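Local structure of glycoside hydrolase family 81 (Clostridium thermocellum, 6FOP) at residues 234-239 and 667-673. The protein probably hydrolyses beta-1,3-glucans such as laminarin as a family 81 glycoside hydrolase. Residues are numbered along the deposited sequence.
Sequences YNETES and TADTPLY
Start with the turn between antiparallel strands 223-235 and 240-251: residues 236-238 take helical phi/psi, and Ser239 sits at 55/46. Asn235 OD1 accepts from Glu238 N at 3.0 Å, an Asx motif that holds the hairpin end. Against it lies 667-673, an irregular loop entering strand 673-678, with Thr237 CA 4.6 Å from Asp669 CA.

Ser239, Glu236 and Asp669 bury the most. Ser239 CB packs 3.7 Å from Thr667 CB, while its OG bonds to the backbone O of Tyr302 and lies 3.0 Å from Tyr673 OH, at that ring's edge. Glu236 is extended (t, t), which brings OE2 to 3.5 Å from Pro671 CD. Asp669 centres an inverse gamma turn; its CA makes a CA-H...O contact with Glu236 O at 3.2 Å, and its carboxylate turns away to Thr697 N.

Three waters bridge the segments. Water 1 bonds Tyr234 OH (2.6 Å), Glu236 O (2.9 Å) and Ala668 O (2.9 Å); water 2 links Glu236 OE2 (2.8 Å) to Thr670 OG1 (2.7 Å); water 3 links Glu238 O (2.8 Å) to Thr667 OG1 (3.0 Å). Tyr234 and Pro671 both pack on Arg517 of helix 514-534, so hairpin and loop meet beside the C-terminal region's helices, through a mixed seam of direct packing and water-bridged polar groups.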
loop_
_atom_site.group_PDB
_atom_site.type_symbol
_atom_site.label_atom_id
_atom_site.label_comp_id
_atom_site.label_asym_id
_atom_site.label_seq_id
_atom_site.Cartn_x
_atom_site.Cartn_y
_atom_site.Cartn_z
ATOM N N TYR A 234 -11.092 11.157 -9.206
ATOM C CA TYR A 234 -12.139 10.204 -9.541
ATOM C C TYR A 234 -13.111 10.929 -10.454
ATOM O O TYR A 234 -13.647 11.992 -10.086
ATOM C CB TYR A 234 -12.861 9.755 -8.273
ATOM C CG TYR A 234 -14.148 8.982 -8.482
ATOM C CD1 TYR A 234 -14.207 7.855 -9.301
ATOM C CD2 TYR A 234 -15.324 9.395 -7.859
ATOM C CE1 TYR A 234 -15.399 7.130 -9.455
ATOM C CE2 TYR A 234 -16.504 8.692 -7.997
ATOM C CZ TYR A 234 -16.551 7.582 -8.811
ATOM O OH TYR A 234 -17.760 6.899 -8.897
ATOM N N ASN A 235 -13.342 10.362 -11.629
ATOM C CA ASN A 235 -14.352 10.846 -12.563
ATOM C C ASN A 235 -15.582 9.979 -12.447
ATOM O O ASN A 235 -15.606 8.851 -12.922
ATOM C CB ASN A 235 -13.812 10.827 -13.986
ATOM C CG ASN A 235 -14.748 11.492 -14.962
ATOM O OD1 ASN A 235 -15.964 11.385 -14.833
ATOM N ND2 ASN A 235 -14.199 12.173 -15.955
ATOM N N GLU A 236 -16.596 10.518 -11.785
ATOM C CA GLU A 236 -17.797 9.735 -11.497
ATOM C C GLU A 236 -18.560 9.333 -12.751
ATOM O O GLU A 236 -19.123 8.235 -12.807
ATOM C CB GLU A 236 -18.724 10.471 -10.541
ATOM C CG GLU A 236 -19.883 9.599 -10.022
ATOM C CD GLU A 236 -20.758 10.358 -9.079
ATOM O OE1 GLU A 236 -20.401 11.498 -8.719
ATOM O OE2 GLU A 236 -21.822 9.853 -8.704
ATOM N N THR A 237 -18.595 10.222 -13.730
ATOM C CA THR A 237 -19.262 9.970 -14.983
ATOM C C THR A 237 -18.610 8.812 -15.731
ATOM O O THR A 237 -19.305 7.910 -16.193
ATOM C CB THR A 237 -19.286 11.247 -15.847
ATOM O OG1 THR A 237 -19.980 12.286 -15.128
ATOM C CG2 THR A 237 -19.974 10.989 -17.179
ATOM N N GLU A 238 -17.273 8.801 -15.763
ATOM C CA GLU A 238 -16.506 7.795 -16.520
ATOM C C GLU A 238 -16.086 6.563 -15.712
ATOM O O GLU A 238 -15.573 5.601 -16.280
ATOM C CB GLU A 238 -15.288 8.471 -17.191
ATOM C CG GLU A 238 -15.724 9.516 -18.221
ATOM C CD GLU A 238 -14.626 10.037 -19.156
ATOM O OE1 GLU A 238 -13.489 9.512 -19.180
ATOM O OE2 GLU A 238 -14.927 10.996 -19.896
ATOM N N SER A 239 -16.304 6.586 -14.396
ATOM C CA SER A 239 -15.875 5.502 -13.512
ATOM C C SER A 239 -14.379 5.209 -13.646
ATOM O O SER A 239 -13.963 4.064 -13.701
ATOM C CB SER A 239 -16.732 4.233 -13.714
ATOM O OG SER A 239 -16.666 3.385 -12.575
ATOM N N THR A 667 -19.124 -0.694 -16.470
ATOM C CA THR A 667 -19.020 0.294 -15.406
ATOM C C THR A 667 -20.295 1.122 -15.298
ATOM O O THR A 667 -21.198 0.993 -16.130
ATOM C CB THR A 667 -17.774 1.162 -15.581
ATOM O OG1 THR A 667 -17.805 1.782 -16.871
ATOM C CG2 THR A 667 -16.507 0.304 -15.462
ATOM N N ALA A 668 -20.341 1.992 -14.299
ATOM C CA ALA A 668 -21.517 2.814 -14.030
ATOM C C ALA A 668 -21.107 4.164 -13.507
ATOM O O ALA A 668 -20.023 4.316 -12.911
ATOM C CB ALA A 668 -22.456 2.133 -13.035
ATOM N N ASP A 669 -22.009 5.130 -13.679
ATOM C CA ASP A 669 -21.791 6.522 -13.271
ATOM C C ASP A 669 -22.187 6.825 -11.814
ATOM O O ASP A 669 -22.821 7.841 -11.504
ATOM C CB ASP A 669 -22.453 7.494 -14.254
ATOM C CG ASP A 669 -23.971 7.393 -14.299
ATOM O OD1 ASP A 669 -24.569 6.515 -13.629
ATOM O OD2 ASP A 669 -24.543 8.195 -15.067
ATOM N N THR A 670 -21.795 5.928 -10.911
ATOM C CA THR A 670 -22.083 6.067 -9.487
ATOM C C THR A 670 -20.988 5.352 -8.694
ATOM O O THR A 670 -20.348 4.462 -9.233
ATOM C CB THR A 670 -23.509 5.522 -9.172
ATOM O OG1 THR A 670 -24.014 6.115 -7.987
ATOM C CG2 THR A 670 -23.515 4.011 -9.069
ATOM N N PRO A 671 -20.788 5.712 -7.400
ATOM C CA PRO A 671 -19.652 5.080 -6.701
ATOM C C PRO A 671 -19.952 3.698 -6.131
ATOM O O PRO A 671 -19.036 2.905 -6.003
ATOM C CB PRO A 671 -19.316 6.041 -5.565
ATOM C CG PRO A 671 -20.325 7.119 -5.595
ATOM C CD PRO A 671 -21.205 6.985 -6.791
ATOM N N LEU A 672 -21.209 3.401 -5.772
ATOM C CA LEU A 672 -21.529 2.154 -5.066
ATOM C C LEU A 672 -22.404 1.301 -5.978
ATOM O O LEU A 672 -23.609 1.507 -6.092
ATOM C CB LEU A 672 -22.190 2.439 -3.731
ATOM C CG LEU A 672 -21.445 3.397 -2.787
ATOM C CD1 LEU A 672 -22.258 3.591 -1.500
ATOM C CD2 LEU A 672 -20.048 2.920 -2.494
ATOM N N TYR A 673 -21.772 0.352 -6.647
ATOM C CA TYR A 673 -22.446 -0.568 -7.542
ATOM C C TYR A 673 -21.605 -1.822 -7.705
ATOM O O TYR A 673 -20.430 -1.842 -7.342
ATOM C CB TYR A 673 -22.714 0.052 -8.912
ATOM C CG TYR A 673 -21.471 0.277 -9.762
ATOM C CD1 TYR A 673 -20.685 1.420 -9.603
ATOM C CD2 TYR A 673 -21.127 -0.625 -10.753
ATOM C CE1 TYR A 673 -19.558 1.627 -10.404
ATOM C CE2 TYR A 673 -20.025 -0.434 -11.558
ATOM C CZ TYR A 673 -19.253 0.701 -11.403
ATOM O OH TYR A 673 -18.186 0.864 -12.257
HETATM O O HOH W 1 -18.191 5.937 -11.300
HETATM O O HOH W 2 -24.344 8.737 -8.690
HETATM O O HOH W 3 -15.044 3.041 -17.177
#